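Local coordinates for protein mambaquaretin-1 (Dendroaspis angusticeps, PDB 5M4V) that selectively antagonises the type-2 vasopressin receptor, as a mamba-venom toxin built on the Kunitz (BPTI-type) fold, at residues A[4-10]-A[40-45]; A[27-31]-A[51-56]. All coordinates share one frame; numbering follows the deposited sequence. Where two conformers were deposited one is given.

Contact 1 (A[4-10]-A[40-45]). With PGO (S-1,2-propanediol), chain B.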
loop_
_atom_site.group_PDB
_atom_site.type_symbol
_atom_site.label_atom_id
_atom_site.label_comp_id
_atom_site.label_asym_id
_atom_site.label_seq_id
_atom_site.Cartn_x
_atom_site.Cartn_y
_atom_site.Cartn_z
ATOM N N PHE A 4 -5.935 3.181 -8.692
ATOM C CA PHE A 4 -4.749 2.440 -8.291
ATOM C C PHE A 4 -4.817 1.977 -6.830
ATOM O O PHE A 4 -4.083 1.037 -6.457
ATOM C CB PHE A 4 -3.414 3.177 -8.542
ATOM C CG PHE A 4 -3.207 4.429 -7.741
ATOM C CD1 PHE A 4 -2.690 4.371 -6.481
ATOM C CD2 PHE A 4 -3.374 5.648 -8.285
ATOM C CE1 PHE A 4 -2.480 5.545 -5.793
ATOM C CE2 PHE A 4 -3.181 6.756 -7.635
ATOM C CZ PHE A 4 -2.757 6.771 -6.377
ATOM N N CYS A 5 -5.702 2.569 -6.022
ATOM C CA CYS A 5 -5.930 2.041 -4.702
ATOM C C CYS A 5 -6.371 0.584 -4.716
ATOM O O CYS A 5 -6.165 -0.139 -3.745
ATOM C CB CYS A 5 -7.004 2.874 -4.021
ATOM S SG CYS A 5 -6.558 4.618 -3.722
ATOM N N ASN A 6 -7.038 0.192 -5.830
ATOM C CA ASN A 6 -7.563 -1.131 -5.956
ATOM C C ASN A 6 -6.574 -2.130 -6.496
ATOM O O ASN A 6 -6.905 -3.309 -6.602
ATOM C CB ASN A 6 -8.795 -1.103 -6.842
ATOM C CG ASN A 6 -9.885 -0.233 -6.271
ATOM O OD1 ASN A 6 -10.107 -0.195 -5.056
ATOM N ND2 ASN A 6 -10.540 0.527 -7.132
ATOM N N LEU A 7 -5.348 -1.730 -6.793
ATOM C CA LEU A 7 -4.321 -2.702 -7.171
ATOM C C LEU A 7 -4.031 -3.566 -5.965
ATOM O O LEU A 7 -4.112 -3.180 -4.809
ATOM C CB LEU A 7 -3.019 -1.972 -7.566
ATOM C CG LEU A 7 -3.076 -1.175 -8.862
ATOM C CD1 LEU A 7 -1.831 -0.355 -8.985
ATOM C CD2 LEU A 7 -3.223 -2.158 -10.044
ATOM N N PRO A 8 -3.640 -4.836 -6.213
ATOM C CA PRO A 8 -3.329 -5.756 -5.126
ATOM C C PRO A 8 -2.028 -5.365 -4.432
ATOM O O PRO A 8 -1.052 -4.988 -5.107
ATOM C CB PRO A 8 -3.225 -7.117 -5.870
ATOM C CG PRO A 8 -2.700 -6.754 -7.172
ATOM C CD PRO A 8 -3.448 -5.451 -7.577
ATOM N N VAL A 9 -1.963 -5.589 -3.143
ATOM C CA VAL A 9 -0.697 -5.297 -2.413
ATOM C C VAL A 9 0.439 -6.136 -2.942
ATOM O O VAL A 9 0.303 -7.342 -3.226
ATOM C CB VAL A 9 -0.911 -5.509 -0.904
ATOM C CG1 VAL A 9 -1.341 -6.917 -0.564
ATOM C CG2 VAL A 9 0.312 -5.103 -0.126
ATOM N N LYS A 10 1.599 -5.488 -3.093
ATOM C CA LYS A 10 2.721 -6.107 -3.775
ATOM C C LYS A 10 4.014 -5.911 -3.007
ATOM O O LYS A 10 4.729 -4.913 -3.185
ATOM C CB LYS A 10 2.821 -5.588 -5.215
ATOM C CG LYS A 10 3.784 -6.394 -6.068
ATOM C CD LYS A 10 3.774 -5.970 -7.473
ATOM C CE LYS A 10 4.557 -7.004 -8.253
ATOM N NZ LYS A 10 5.241 -6.546 -9.323
ATOM N N GLY A 40 7.473 -2.964 -6.715
ATOM C CA GLY A 40 6.165 -2.729 -6.185
ATOM C C GLY A 40 5.182 -2.081 -7.161
ATOM O O GLY A 40 5.517 -1.840 -8.308
ATOM N N ASN A 41 4.013 -1.779 -6.713
ATOM C CA ASN A 41 3.041 -1.040 -7.520
ATOM C C ASN A 41 2.619 0.201 -6.730
ATOM O O ASN A 41 3.151 0.508 -5.677
ATOM C CB ASN A 41 1.879 -1.909 -7.987
ATOM C CG ASN A 41 1.016 -2.431 -6.875
ATOM O OD1 ASN A 41 0.882 -1.789 -5.822
ATOM N ND2 ASN A 41 0.374 -3.562 -7.086
ATOM N N ALA A 42 1.642 0.930 -7.295
ATOM C CA ALA A 42 1.282 2.263 -6.735
ATOM C C ALA A 42 0.430 2.177 -5.505
ATOM O O ALA A 42 0.256 3.224 -4.833
ATOM C CB ALA A 42 0.568 3.067 -7.807
ATOM N N ASN A 43 -0.111 1.018 -5.132
ATOM C CA ASN A 43 -0.860 0.906 -3.882
ATOM C C ASN A 43 0.126 0.656 -2.717
ATOM O O ASN A 43 0.203 -0.423 -2.132
ATOM C CB ASN A 43 -1.888 -0.175 -3.985
ATOM C CG ASN A 43 -2.749 -0.291 -2.736
ATOM O OD1 ASN A 43 -2.779 0.615 -1.913
ATOM N ND2 ASN A 43 -3.430 -1.422 -2.600
ATOM N N ARG A 44 0.892 1.715 -2.436
ATOM C CA ARG A 44 1.951 1.616 -1.469
ATOM C C ARG A 44 2.238 3.039 -0.982
ATOM O O ARG A 44 2.500 3.932 -1.785
ATOM C CB ARG A 44 3.219 1.029 -2.063
ATOM C CG ARG A 44 4.373 0.972 -1.103
ATOM C CD ARG A 44 5.637 0.365 -1.550
ATOM N NE ARG A 44 6.437 1.279 -2.343
ATOM C CZ ARG A 44 6.523 1.177 -3.659
ATOM N NH1 ARG A 44 5.827 0.239 -4.264
ATOM N NH2 ARG A 44 7.357 1.918 -4.378
ATOM N N PHE A 45 2.267 3.204 0.335
ATOM C CA PHE A 45 2.394 4.508 0.957
ATOM C C PHE A 45 3.350 4.416 2.120
ATOM O O PHE A 45 3.395 3.432 2.850
ATOM C CB PHE A 45 1.030 5.007 1.449
ATOM C CG PHE A 45 0.008 5.013 0.379
ATOM C CD1 PHE A 45 -0.138 6.074 -0.478
ATOM C CD2 PHE A 45 -0.787 3.902 0.123
ATOM C CE1 PHE A 45 -1.032 6.082 -1.505
ATOM C CE2 PHE A 45 -1.703 3.882 -0.908
ATOM C CZ PHE A 45 -1.817 4.993 -1.716
HETATM C C1 PGO B . 6.746 -9.464 -9.939
HETATM C C2 PGO B . 7.532 -9.648 -8.666
HETATM C C3 PGO B . 8.084 -11.070 -8.363
HETATM O O1 PGO B . 6.662 -8.339 -10.864
HETATM O O2 PGO B . 6.696 -9.279 -7.387
HETATM O O HOH W 1 1.395 -2.581 -3.261
HETATM O O HOH W 2 4.072 -2.232 -3.783
#
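N41 ND2 donates to P8 O at 2.8 Å, nearly straight at 164°, and P8 O lies in the amide plane. In this Kunitz fold the loop before strand 18-24 runs antiparallel to the loop after strand 29-35. N41 CG sits between its own backbone N and carbonyl carbon (chi1 65°), which aims the amide at the 4-10 loop. N41 OD1 accepts from N43 N. This bond closes an Asx turn, with that N-H lying above the carbonyl plane of the N41 amide. The second asparagine, N43, is buried. Its ND2 bonds L7 O at 2.9 Å, tilted out of the amide plane, and its OD1 accepts from Y23 N of strand 18-24. Both ends of that amide are therefore held and its rotation is fixed. Water 1 lies 2.7 Å from N41 OD1 and accepts from K10 N. Water 2 joins K10 O, N41 N and R44 NH1, so the backbones of K10 and N41 meet through solvent. Apolar contacts continue along the pairing. L7 CD1 lies 4.3 Å from A42 CB. The F4 ring places CD1 3.8 Å from A42 CB. F45 CZ comes to the edge of the F4 ring, 4.2 Å from F4 CE1.

Contact 2 (A[27-31]-A[51-56])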
loop_
_atom_site.group_PDB
_atom_site.type_symbol
_atom_site.label_atom_id
_atom_site.label_comp_id
_atom_site.label_asym_id
_atom_site.label_seq_id
_atom_site.Cartn_x
_atom_site.Cartn_y
_atom_site.Cartn_z
ATOM N N THR A 27 -11.912 -4.107 3.056
ATOM C CA THR A 27 -12.242 -3.323 4.274
ATOM C C THR A 27 -12.573 -1.914 4.055
ATOM O O THR A 27 -13.057 -1.269 4.992
ATOM C CB THR A 27 -11.011 -3.497 5.173
ATOM O OG1 THR A 27 -9.916 -2.910 4.517
ATOM C CG2 THR A 27 -10.624 -4.897 5.504
ATOM N N ASN A 28 -12.159 -1.312 2.863
ATOM C CA ASN A 28 -12.155 0.152 2.729
ATOM C C ASN A 28 -11.307 0.782 3.744
ATOM O O ASN A 28 -11.475 1.964 4.067
ATOM C CB ASN A 28 -13.566 0.752 2.726
ATOM C CG ASN A 28 -13.618 2.161 2.165
ATOM O OD1 ASN A 28 -13.010 2.460 1.163
ATOM N ND2 ASN A 28 -14.417 3.056 2.788
ATOM N N LYS A 29 -10.180 0.097 4.120
ATOM C CA LYS A 29 -9.233 0.574 5.064
ATOM C C LYS A 29 -7.816 0.405 4.532
ATOM O O LYS A 29 -7.544 -0.458 3.663
ATOM C CB LYS A 29 -9.360 -0.104 6.406
ATOM C CG LYS A 29 -10.643 0.207 7.127
ATOM C CD LYS A 29 -10.781 -0.431 8.437
ATOM C CE LYS A 29 -10.590 0.684 9.438
ATOM N NZ LYS A 29 -11.011 0.579 10.888
ATOM N N CYS A 30 -6.913 1.197 5.099
ATOM C CA CYS A 30 -5.485 0.960 4.917
ATOM C C CYS A 30 -4.964 0.029 5.960
ATOM O O CYS A 30 -5.443 -0.044 7.085
ATOM C CB CYS A 30 -4.781 2.292 4.989
ATOM S SG CYS A 30 -5.134 3.390 3.571
ATOM N N HIS A 31 -3.900 -0.755 5.558
ATOM C CA HIS A 31 -3.275 -1.751 6.397
ATOM C C HIS A 31 -1.764 -1.670 6.211
ATOM O O HIS A 31 -1.280 -1.212 5.187
ATOM C CB HIS A 31 -3.742 -3.177 6.029
ATOM C CG HIS A 31 -5.229 -3.332 6.105
ATOM N ND1 HIS A 31 -5.888 -3.713 7.254
ATOM C CD2 HIS A 31 -6.204 -3.075 5.206
ATOM C CE1 HIS A 31 -7.222 -3.674 7.008
ATOM N NE2 HIS A 31 -7.425 -3.325 5.788
ATOM N N CYS A 51 -1.774 7.053 2.977
ATOM C CA CYS A 51 -2.683 6.038 2.404
ATOM C C CYS A 51 -4.131 6.475 2.534
ATOM O O CYS A 51 -4.939 6.366 1.628
ATOM C CB CYS A 51 -2.435 4.709 3.119
ATOM S SG CYS A 51 -3.379 3.319 2.453
ATOM N N ARG A 52 -4.475 7.010 3.745
ATOM C CA ARG A 52 -5.849 7.420 3.980
ATOM C C ARG A 52 -6.243 8.636 3.127
ATOM O O ARG A 52 -7.344 8.646 2.560
ATOM C CB ARG A 52 -6.082 7.722 5.445
ATOM C CG ARG A 52 -6.142 6.499 6.280
ATOM C CD ARG A 52 -6.120 6.777 7.730
ATOM N NE ARG A 52 -6.393 5.602 8.472
ATOM C CZ ARG A 52 -6.264 5.415 9.733
ATOM N NH1 ARG A 52 -6.642 4.278 10.299
ATOM N NH2 ARG A 52 -5.746 6.379 10.518
ATOM N N ARG A 53 -5.368 9.640 3.066
ATOM C CA ARG A 53 -5.662 10.837 2.253
ATOM C C ARG A 53 -5.869 10.478 0.817
ATOM O O ARG A 53 -6.678 11.092 0.103
ATOM C CB ARG A 53 -4.491 11.872 2.383
ATOM C CG ARG A 53 -4.366 12.575 3.713
ATOM C CD ARG A 53 -2.980 13.322 3.847
ATOM N NE ARG A 53 -2.719 14.625 3.199
ATOM C CZ ARG A 53 -1.546 15.128 2.755
ATOM N NH1 ARG A 53 -1.495 16.380 2.388
ATOM N NH2 ARG A 53 -0.406 14.421 2.968
ATOM N N THR A 54 -5.169 9.434 0.341
ATOM C CA THR A 54 -5.247 9.043 -1.060
ATOM C C THR A 54 -6.481 8.161 -1.313
ATOM O O THR A 54 -7.179 8.354 -2.315
ATOM C CB THR A 54 -4.012 8.324 -1.526
ATOM O OG1 THR A 54 -2.852 9.116 -1.225
ATOM C CG2 THR A 54 -4.037 7.996 -2.999
ATOM N N CYS A 55 -6.716 7.175 -0.428
ATOM C CA CYS A 55 -7.613 6.094 -0.760
ATOM C C CYS A 55 -8.874 5.946 0.133
ATOM O O CYS A 55 -9.765 5.223 -0.310
ATOM C CB CYS A 55 -6.865 4.715 -0.719
ATOM S SG CYS A 55 -5.536 4.567 -1.928
ATOM N N VAL A 56 -8.873 6.568 1.305
ATOM C CA VAL A 56 -9.927 6.362 2.294
ATOM C C VAL A 56 -10.802 7.591 2.482
ATOM O O VAL A 56 -12.029 7.411 2.604
ATOM C CB VAL A 56 -9.362 5.860 3.632
ATOM C CG1 VAL A 56 -10.436 5.724 4.704
ATOM C CG2 VAL A 56 -8.615 4.553 3.453
HETATM O O HOH W 3 -12.464 5.021 -0.022
#
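The disulfide between C30 and C51 carries this contact. It joins strand 29-35 to helix 48-55 and is one of the three disulfides of the Kunitz fold. The SG atoms of C30 and C51 are 2.1 Å apart. The C-S-S-C torsion is -92°, close to the relaxed right angle. The two halves leave their backbones differently. C51 SG is anti to its backbone N (chi1 -176°), while C30 SG stands beside its backbone N and anti to the carbonyl carbon. C30 CB points toward the helix and C51 CB points toward the strand, so the bridge spans the gap directly.

Apolar packing lies around the sulfur. V56 N bonds R52 O, and V56 CB points toward the strand. V56 CG2 touches C30 SG at 3.7 Å. V56 also packs on Y23 of strand 18-24. The aliphatic part of R52 passes the bridge, with CG 4.2 Å from C30 SG. The guanidinium of R52 makes a salt bridge to E49 through NH2. Apart from this packing, the backbone oxygen N28 O is a van der Waals neighbour of V56 CG2 at 3.9 Å.

No direct hydrogen bond crosses between residues 27-31 and 51-56. The polar link is a water. Water 3 donates to N28 OD1 at 2.9 Å and to C55 O. N28 OD1 also takes part in a hydrogen bond with Y23 OH. Within residues 27-31, T27 OG1 and H31 NE2 are hydrogen-bonded at 2.8 Å; either could be the donor.

Overall arrangement
Contact 1 and contact 2 lie in one Kunitz domain, with centres about 11 Å apart. Their segments alternate along the chain. A second disulfide joins them directly: C5 SG of contact 1 and C55 SG of contact 2 are 2.1 Å apart. F45 packs beside it. Its CD2 is 3.5 Å from C51 CB, and its CZ is 3.7 Å from C55 SG. The ring thus touches one cysteine of each of two bridges. Strand 18-24 is a shared neighbour: Y23 serves both, by its backbone N in contact 1 and its hydroxyl in contact 2. In contact 1, K10 NZ bonds O1 of the propanediol, which is probably from the crystallisation liquor.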